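Local coordinates for hypothetical protein (Pyrococcus furiosus, PDB 2FZF) that is of unknown function but, as a rubrerythrin-family protein of the ferritin clan, probably binds metal within a helical bundle, as its relatives do, at residues Leu58-Leu69 / Leu139-His150; Glu37-Ile46 / Leu93-Glu101. All coordinates share one frame; numbering follows the deposited sequence.

Contact 1 (Leu58-Leu69 / Leu139-His150)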
# COMPACT_ATOMS: atom_id res chain seq x y z
N LEU A 58 -9.59 0.00 0.70
CA LEU A 58 -8.92 -1.25 0.47
C LEU A 58 -9.90 -2.28 -0.09
O LEU A 58 -9.55 -3.08 -0.95
CB LEU A 58 -8.31 -1.73 1.79
CG LEU A 58 -7.14 -2.69 1.81
CD1 LEU A 58 -6.61 -2.75 3.22
CD2 LEU A 58 -7.58 -4.06 1.34
N ALA A 59 -11.14 -2.25 0.39
CA ALA A 59 -12.16 -3.18 -0.09
C ALA A 59 -12.51 -2.93 -1.56
O ALA A 59 -12.70 -3.88 -2.33
CB ALA A 59 -13.42 -3.06 0.76
N GLU A 60 -12.58 -1.65 -1.92
CA GLU A 60 -12.90 -1.23 -3.28
C GLU A 60 -11.80 -1.65 -4.23
O GLU A 60 -12.06 -2.25 -5.28
CB GLU A 60 -13.09 0.29 -3.33
CG GLU A 60 -14.22 0.77 -2.42
CD GLU A 60 -14.58 2.23 -2.63
OE1 GLU A 60 -14.96 2.59 -3.77
OE2 GLU A 60 -14.50 3.01 -1.65
N GLU A 61 -10.58 -1.31 -3.86
CA GLU A 61 -9.41 -1.65 -4.65
C GLU A 61 -9.41 -3.13 -5.05
O GLU A 61 -9.17 -3.45 -6.21
CB GLU A 61 -8.14 -1.34 -3.85
CG GLU A 61 -7.62 0.06 -4.04
CD GLU A 61 -6.93 0.23 -5.38
OE1 GLU A 61 -6.28 1.28 -5.59
OE2 GLU A 61 -7.05 -0.70 -6.22
N GLU A 62 -9.70 -4.01 -4.11
CA GLU A 62 -9.70 -5.44 -4.39
C GLU A 62 -10.98 -5.98 -4.99
O GLU A 62 -11.13 -7.19 -5.12
CB GLU A 62 -9.36 -6.24 -3.12
CG GLU A 62 -7.92 -6.06 -2.64
CD GLU A 62 -7.52 -7.03 -1.54
OE1 GLU A 62 -7.66 -8.27 -1.73
OE2 GLU A 62 -7.04 -6.55 -0.49
N LYS A 63 -11.91 -5.10 -5.36
CA LYS A 63 -13.18 -5.56 -5.94
C LYS A 63 -12.96 -6.04 -7.37
O LYS A 63 -13.59 -7.00 -7.82
CB LYS A 63 -14.23 -4.44 -5.94
CG LYS A 63 -14.84 -4.16 -4.58
CD LYS A 63 -15.63 -2.84 -4.57
CE LYS A 63 -16.03 -2.45 -3.14
NZ LYS A 63 -16.39 -1.01 -2.99
N LYS A 64 -12.06 -5.36 -8.07
CA LYS A 64 -11.76 -5.70 -9.44
C LYS A 64 -10.88 -6.94 -9.59
O LYS A 64 -10.72 -7.45 -10.70
CB LYS A 64 -11.08 -4.52 -10.13
CG LYS A 64 -9.71 -4.21 -9.56
CD LYS A 64 -9.01 -3.11 -10.33
CE LYS A 64 -7.50 -3.23 -10.13
NZ LYS A 64 -7.09 -3.28 -8.69
N HIS A 65 -10.31 -7.43 -8.49
CA HIS A 65 -9.44 -8.61 -8.54
C HIS A 65 -10.17 -9.85 -9.04
O HIS A 65 -9.65 -10.62 -9.85
CB HIS A 65 -8.85 -8.91 -7.16
CG HIS A 65 -7.79 -7.94 -6.71
ND1 HIS A 65 -7.42 -6.84 -7.45
CD2 HIS A 65 -7.03 -7.92 -5.59
CE1 HIS A 65 -6.48 -6.18 -6.80
NE2 HIS A 65 -6.23 -6.81 -5.67
N GLU A 66 -11.38 -10.06 -8.53
CA GLU A 66 -12.16 -11.22 -8.91
C GLU A 66 -12.44 -11.24 -10.39
O GLU A 66 -12.10 -12.20 -11.09
CB GLU A 66 -13.48 -11.23 -8.17
CG GLU A 66 -14.16 -12.57 -8.25
CD GLU A 66 -15.56 -12.54 -7.69
OE1 GLU A 66 -15.82 -11.74 -6.76
OE2 GLU A 66 -16.38 -13.35 -8.17
N ALA A 67 -13.07 -10.18 -10.88
CA ALA A 67 -13.40 -10.08 -12.30
C ALA A 67 -12.13 -10.21 -13.15
O ALA A 67 -12.19 -10.76 -14.25
CB ALA A 67 -14.11 -8.76 -12.58
N LEU A 68 -11.00 -9.71 -12.65
CA LEU A 68 -9.75 -9.80 -13.40
C LEU A 68 -9.28 -11.25 -13.53
O LEU A 68 -8.81 -11.67 -14.58
CB LEU A 68 -8.64 -8.97 -12.73
CG LEU A 68 -8.73 -7.44 -12.82
CD1 LEU A 68 -7.38 -6.84 -12.43
CD2 LEU A 68 -9.10 -7.00 -14.24
N LEU A 69 -9.40 -12.00 -12.44
CA LEU A 69 -8.98 -13.39 -12.44
C LEU A 69 -9.90 -14.24 -13.29
O LEU A 69 -9.44 -15.13 -14.00
CB LEU A 69 -8.96 -13.93 -11.01
CG LEU A 69 -7.87 -13.49 -10.05
CD1 LEU A 69 -8.17 -13.99 -8.67
CD2 LEU A 69 -6.54 -14.01 -10.53
N LEU A 139 -0.16 -9.65 -15.17
CA LEU A 139 -1.37 -9.58 -14.35
C LEU A 139 -1.05 -10.10 -12.95
O LEU A 139 -1.53 -9.57 -11.95
CB LEU A 139 -2.49 -10.43 -14.96
CG LEU A 139 -3.50 -9.76 -15.89
CD1 LEU A 139 -4.32 -8.76 -15.08
CD2 LEU A 139 -2.78 -9.07 -17.05
N MET A 140 -0.26 -11.16 -12.90
CA MET A 140 0.12 -11.77 -11.62
C MET A 140 0.96 -10.81 -10.81
O MET A 140 0.72 -10.62 -9.62
CB MET A 140 0.88 -13.07 -11.87
CG MET A 140 0.13 -14.30 -11.41
SD MET A 140 -1.49 -14.42 -12.14
CE MET A 140 -2.51 -14.56 -10.70
N ARG A 141 1.94 -10.20 -11.48
CA ARG A 141 2.84 -9.23 -10.87
C ARG A 141 2.03 -8.03 -10.35
O ARG A 141 2.23 -7.58 -9.22
CB ARG A 141 3.86 -8.77 -11.93
CG ARG A 141 5.02 -7.93 -11.41
CD ARG A 141 5.96 -8.76 -10.55
NE ARG A 141 7.15 -8.02 -10.14
CZ ARG A 141 8.27 -8.59 -9.68
NH1 ARG A 141 9.30 -7.85 -9.33
NH2 ARG A 141 8.35 -9.91 -9.57
N TYR A 142 1.11 -7.53 -11.17
CA TYR A 142 0.26 -6.40 -10.79
C TYR A 142 -0.57 -6.75 -9.55
O TYR A 142 -0.67 -5.95 -8.62
CB TYR A 142 -0.68 -6.04 -11.96
CG TYR A 142 -1.76 -5.04 -11.61
CD1 TYR A 142 -3.01 -5.46 -11.14
CD2 TYR A 142 -1.52 -3.66 -11.72
CE1 TYR A 142 -3.99 -4.53 -10.77
CE2 TYR A 142 -2.49 -2.73 -11.36
CZ TYR A 142 -3.73 -3.17 -10.88
OH TYR A 142 -4.68 -2.25 -10.51
N LEU A 143 -1.15 -7.95 -9.55
CA LEU A 143 -1.96 -8.43 -8.44
C LEU A 143 -1.09 -8.57 -7.17
O LEU A 143 -1.48 -8.12 -6.09
CB LEU A 143 -2.62 -9.76 -8.82
CG LEU A 143 -3.78 -9.72 -9.83
CD1 LEU A 143 -4.10 -11.12 -10.34
CD2 LEU A 143 -5.00 -9.10 -9.19
N ALA A 144 0.09 -9.18 -7.32
CA ALA A 144 1.02 -9.35 -6.21
C ALA A 144 1.48 -8.02 -5.58
O ALA A 144 1.51 -7.89 -4.35
CB ALA A 144 2.23 -10.15 -6.67
N ASP A 145 1.84 -7.04 -6.41
CA ASP A 145 2.29 -5.75 -5.90
C ASP A 145 1.17 -4.98 -5.20
O ASP A 145 1.40 -4.31 -4.18
CB ASP A 145 2.92 -4.91 -7.01
CG ASP A 145 4.35 -5.35 -7.33
OD1 ASP A 145 4.91 -6.16 -6.55
OD2 ASP A 145 4.92 -4.87 -8.34
N MET A 146 -0.03 -5.09 -5.76
CA MET A 146 -1.21 -4.48 -5.18
C MET A 146 -1.45 -5.12 -3.81
O MET A 146 -1.75 -4.43 -2.85
CB MET A 146 -2.44 -4.74 -6.07
CG MET A 146 -2.60 -3.79 -7.26
SD MET A 146 -2.48 -2.06 -6.77
CE MET A 146 -3.91 -1.84 -5.65
N GLU A 147 -1.32 -6.44 -3.73
CA GLU A 147 -1.51 -7.15 -2.47
C GLU A 147 -0.41 -6.79 -1.47
O GLU A 147 -0.66 -6.55 -0.29
CB GLU A 147 -1.52 -8.67 -2.70
CG GLU A 147 -2.77 -9.20 -3.39
CD GLU A 147 -4.02 -9.04 -2.54
OE1 GLU A 147 -4.55 -7.92 -2.45
OE2 GLU A 147 -4.46 -10.05 -1.95
N ARG A 148 0.82 -6.75 -1.98
CA ARG A 148 1.98 -6.41 -1.18
C ARG A 148 1.74 -5.02 -0.57
O ARG A 148 2.06 -4.78 0.59
CB ARG A 148 3.22 -6.40 -2.09
CG ARG A 148 4.56 -6.27 -1.39
CD ARG A 148 4.94 -7.52 -0.60
NE ARG A 148 6.28 -7.37 -0.03
CZ ARG A 148 7.40 -7.32 -0.75
NH1 ARG A 148 7.35 -7.41 -2.07
NH2 ARG A 148 8.58 -7.14 -0.14
N GLY A 149 1.16 -4.12 -1.37
CA GLY A 149 0.86 -2.78 -0.90
C GLY A 149 -0.22 -2.74 0.16
O GLY A 149 -0.14 -1.96 1.11
N HIS A 150 -1.25 -3.58 0.01
CA HIS A 150 -2.33 -3.64 0.98
C HIS A 150 -1.77 -4.18 2.30
O HIS A 150 -2.22 -3.79 3.38
CB HIS A 150 -3.46 -4.54 0.46
CG HIS A 150 -4.12 -4.04 -0.79
ND1 HIS A 150 -4.39 -2.70 -1.01
CD2 HIS A 150 -4.58 -4.70 -1.88
CE1 HIS A 150 -4.99 -2.56 -2.18
NE2 HIS A 150 -5.11 -3.75 -2.73
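E62, at the break between helices 51-61 and 63-76, faces E147 of the antiparallel helix 134-164 in a ferritin-like four-helix bundle, their OE1 atoms 3.2 Å apart and their carboxylate planes turned 78° to one another. These two acceptors share no hydrogen bond. With H65 and H150, each three residues further along the chain, they form the paired Glu-x-x-His pattern of di-iron proteins in this clan, and E32 and E117 add further carboxylates. The gathering of acid groups is consistent with such a site.

The E62 carboxylate lies almost coplanar with the H150 ring (10°), its OE2 3.4 Å from CD2. L58 CD2 covers one face of that ring, 4.3 Å from the centroid. The H65 ring fits as a knob among L143, M146, E147 and H150, held between E62 CA on one face and L143 CD2 on the other. Further out, L69 CD2 packs on L143 CD1 at 3.8 Å. On the side facing the second subunit, Y142 OH hydrogen-bonds to its K54 and E157. K64 CG lies between the backbone N and carbonyl carbon (chi1 66°), and CE meets the Y142 ring at its edge; K64 NZ donates to E61 O at 3.2 Å.

Contact 2 (Glu37-Ile46 / Leu93-Glu101)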
# COMPACT_ATOMS: atom_id res chain seq x y z
N GLU A 37 -15.73 -9.67 0.81
CA GLU A 37 -16.83 -9.67 1.75
C GLU A 37 -16.35 -9.59 3.18
O GLU A 37 -17.13 -9.30 4.10
CB GLU A 37 -17.71 -10.89 1.51
CG GLU A 37 -17.06 -12.21 1.81
CD GLU A 37 -18.00 -13.39 1.60
OE1 GLU A 37 -17.79 -14.43 2.28
OE2 GLU A 37 -18.93 -13.29 0.76
N PHE A 38 -15.06 -9.84 3.37
CA PHE A 38 -14.46 -9.77 4.70
C PHE A 38 -14.26 -8.31 5.06
O PHE A 38 -14.60 -7.88 6.16
CB PHE A 38 -13.12 -10.51 4.73
CG PHE A 38 -12.28 -10.16 5.91
CD1 PHE A 38 -11.18 -9.32 5.76
CD2 PHE A 38 -12.63 -10.57 7.17
CE1 PHE A 38 -10.45 -8.90 6.86
CE2 PHE A 38 -11.90 -10.15 8.28
CZ PHE A 38 -10.81 -9.31 8.12
N TYR A 39 -13.70 -7.55 4.13
CA TYR A 39 -13.47 -6.14 4.38
C TYR A 39 -14.78 -5.38 4.46
O TYR A 39 -14.94 -4.46 5.27
CB TYR A 39 -12.57 -5.58 3.29
CG TYR A 39 -11.15 -6.09 3.37
CD1 TYR A 39 -10.51 -6.63 2.26
CD2 TYR A 39 -10.42 -5.96 4.56
CE1 TYR A 39 -9.17 -7.02 2.31
CE2 TYR A 39 -9.09 -6.35 4.63
CZ TYR A 39 -8.47 -6.87 3.51
OH TYR A 39 -7.14 -7.21 3.60
N LYS A 40 -15.74 -5.78 3.63
CA LYS A 40 -17.04 -5.12 3.63
C LYS A 40 -17.67 -5.16 5.02
O LYS A 40 -18.32 -4.21 5.42
CB LYS A 40 -17.98 -5.80 2.64
CG LYS A 40 -18.12 -5.05 1.33
CD LYS A 40 -18.77 -3.69 1.53
CE LYS A 40 -20.18 -3.81 2.12
NZ LYS A 40 -20.85 -2.48 2.32
N SER A 41 -17.47 -6.26 5.74
CA SER A 41 -18.04 -6.42 7.07
C SER A 41 -17.18 -5.76 8.12
O SER A 41 -17.67 -5.30 9.15
CB SER A 41 -18.16 -7.89 7.42
OG SER A 41 -18.77 -8.58 6.37
N LEU A 42 -15.88 -5.74 7.86
CA LEU A 42 -14.94 -5.14 8.77
C LEU A 42 -15.27 -3.65 8.83
O LEU A 42 -15.55 -3.12 9.90
CB LEU A 42 -13.50 -5.33 8.26
CG LEU A 42 -12.35 -5.82 9.16
CD1 LEU A 42 -11.06 -5.24 8.61
CD2 LEU A 42 -12.54 -5.40 10.62
N ALA A 43 -15.25 -2.99 7.68
CA ALA A 43 -15.54 -1.56 7.66
C ALA A 43 -16.88 -1.30 8.31
O ALA A 43 -17.01 -0.42 9.15
CB ALA A 43 -15.53 -1.04 6.23
N GLU A 44 -17.87 -2.08 7.89
CA GLU A 44 -19.24 -2.00 8.39
C GLU A 44 -19.27 -1.86 9.90
O GLU A 44 -20.09 -1.14 10.48
CB GLU A 44 -20.00 -3.26 7.98
CG GLU A 44 -21.30 -3.02 7.22
CD GLU A 44 -21.11 -2.99 5.72
OE1 GLU A 44 -20.29 -2.17 5.22
OE2 GLU A 44 -21.78 -3.80 5.02
N LYS A 45 -18.38 -2.59 10.55
CA LYS A 45 -18.30 -2.59 11.99
C LYS A 45 -16.96 -1.98 12.39
O LYS A 45 -15.94 -2.65 12.34
CB LYS A 45 -18.39 -4.04 12.48
CG LYS A 45 -19.56 -4.81 11.88
CD LYS A 45 -19.51 -6.28 12.26
CE LYS A 45 -20.71 -7.06 11.72
NZ LYS A 45 -22.01 -6.68 12.34
N ILE A 46 -16.95 -0.70 12.75
CA ILE A 46 -15.70 -0.07 13.13
C ILE A 46 -15.93 1.14 14.03
O ILE A 46 -15.29 1.28 15.08
CB ILE A 46 -14.86 0.35 11.89
CG1 ILE A 46 -14.15 -0.87 11.28
CG2 ILE A 46 -13.81 1.37 12.28
CD1 ILE A 46 -13.10 -1.51 12.16
N LEU A 93 -10.32 -15.84 5.30
CA LEU A 93 -11.07 -14.80 5.99
C LEU A 93 -12.58 -14.98 5.89
O LEU A 93 -13.14 -15.07 4.79
CB LEU A 93 -10.69 -13.43 5.41
CG LEU A 93 -9.23 -12.99 5.56
CD1 LEU A 93 -8.99 -11.72 4.76
CD2 LEU A 93 -8.92 -12.77 7.03
N GLN A 94 -13.24 -15.06 7.04
CA GLN A 94 -14.69 -15.22 7.07
C GLN A 94 -15.29 -13.83 7.29
O GLN A 94 -14.66 -12.97 7.90
CB GLN A 94 -15.10 -16.17 8.21
CG GLN A 94 -15.56 -17.56 7.75
CD GLN A 94 -14.58 -18.24 6.81
OE1 GLN A 94 -13.39 -18.35 7.10
NE2 GLN A 94 -15.09 -18.73 5.68
N PRO A 95 -16.52 -13.59 6.78
CA PRO A 95 -17.16 -12.28 6.95
C PRO A 95 -17.44 -11.97 8.43
O PRO A 95 -17.89 -12.83 9.18
CB PRO A 95 -18.42 -12.39 6.10
CG PRO A 95 -18.70 -13.87 6.08
CD PRO A 95 -17.35 -14.49 5.95
N VAL A 96 -17.15 -10.73 8.84
CA VAL A 96 -17.36 -10.33 10.23
C VAL A 96 -18.81 -9.94 10.47
O VAL A 96 -19.28 -8.93 9.94
CB VAL A 96 -16.46 -9.14 10.62
CG1 VAL A 96 -16.33 -9.06 12.13
CG2 VAL A 96 -15.11 -9.27 9.94
N ALA A 97 -19.51 -10.73 11.27
CA ALA A 97 -20.91 -10.47 11.56
C ALA A 97 -21.16 -9.98 13.00
O ALA A 97 -22.14 -9.29 13.26
CB ALA A 97 -21.74 -11.71 11.27
N ARG A 98 -20.25 -10.34 13.92
CA ARG A 98 -20.36 -9.94 15.33
C ARG A 98 -20.03 -8.47 15.58
O ARG A 98 -19.53 -7.77 14.70
CB ARG A 98 -19.44 -10.82 16.20
CG ARG A 98 -17.97 -10.85 15.78
CD ARG A 98 -17.16 -11.73 16.74
NE ARG A 98 -15.97 -12.35 16.13
CZ ARG A 98 -14.73 -11.87 16.20
NH1 ARG A 98 -13.74 -12.53 15.61
NH2 ARG A 98 -14.47 -10.74 16.86
N GLU A 99 -20.30 -8.00 16.79
CA GLU A 99 -20.01 -6.61 17.12
C GLU A 99 -18.65 -6.52 17.83
O GLU A 99 -18.35 -7.30 18.73
CB GLU A 99 -21.13 -6.04 18.00
CG GLU A 99 -22.53 -6.25 17.41
CD GLU A 99 -23.64 -5.61 18.24
OE1 GLU A 99 -23.69 -5.86 19.47
OE2 GLU A 99 -24.47 -4.87 17.66
N LEU A 100 -17.84 -5.56 17.39
CA LEU A 100 -16.52 -5.34 17.96
C LEU A 100 -16.68 -4.55 19.25
O LEU A 100 -17.09 -3.39 19.23
CB LEU A 100 -15.66 -4.58 16.96
CG LEU A 100 -15.58 -5.33 15.63
CD1 LEU A 100 -15.10 -4.41 14.54
CD2 LEU A 100 -14.66 -6.55 15.77
N GLU A 101 -16.34 -5.19 20.36
CA GLU A 101 -16.48 -4.59 21.68
C GLU A 101 -15.24 -3.88 22.20
O GLU A 101 -15.32 -2.87 22.89
CB GLU A 101 -16.87 -5.67 22.69
CG GLU A 101 -18.13 -6.47 22.33
CD GLU A 101 -17.96 -7.96 22.63
OE1 GLU A 101 -18.96 -8.71 22.58
OE2 GLU A 101 -16.81 -8.37 22.91
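The long crossover connection of the ferritin-like bundle, from helix 63-76 to helix 103-129, runs here as an extended strap along the last turns of helix 21-44. F38 provides much of the apolar hold. With CG anti to the backbone N (chi1 163°), its ring is placed against L93 and V96: L93 CD2 sits over the centre of one face, 4.0 Å from the centroid, in a CH-pi contact. Q94 O lies at the ring edge, in its plane, and V96 CG2 comes obliquely to CE2 at 3.7 Å. F38 also touches L109 and L93 touches A116, so helix 21-44 and the strap both pack on helix 103-129. Replacing F38 with an alanine would take away the ring that L93 CD2 covers and V96 CG2 touches, and would probably open a gap and let this part of the loop shift.

One turn on, the S41 hydroxyl is spent on its own helix, donating to E37 O at 2.9 Å, while its CB packs on V96 CB at 3.8 Å. K45, where the helix ends, reaches across to the loop and bends at its last torsion (chi4 -67°), bringing NZ to A97 O at 2.8 Å; the donor stands 60° out of the carbonyl plane. One lysine-to-backbone hydrogen bond thus joins the apolar packing at F38 and V96, and it depends on the position of the A97 carbonyl, not on the side chain there.

Y39 joins the two contacts, whose centres are 20 Å apart. It follows F38 in helix 21-44, but its CB is directed away from the loop of contact 2, and its ring packs on helix 51-61, with CE1 3.5 Å from L58 CD2 and 3.6 Å from E62 OE2. It also touches E117, so it borders the carboxylate cluster of contact 1, the probable metal site. Helix 21-44 thus serves both contacts: E32 joins the acidic cluster, while F38, S41 and K45 meet the loop 93-101 nearer the end of the bundle. Contact 1 is buried and reaches the second subunit; contact 2 is partly exposed, and no other chain of the assembly touches it.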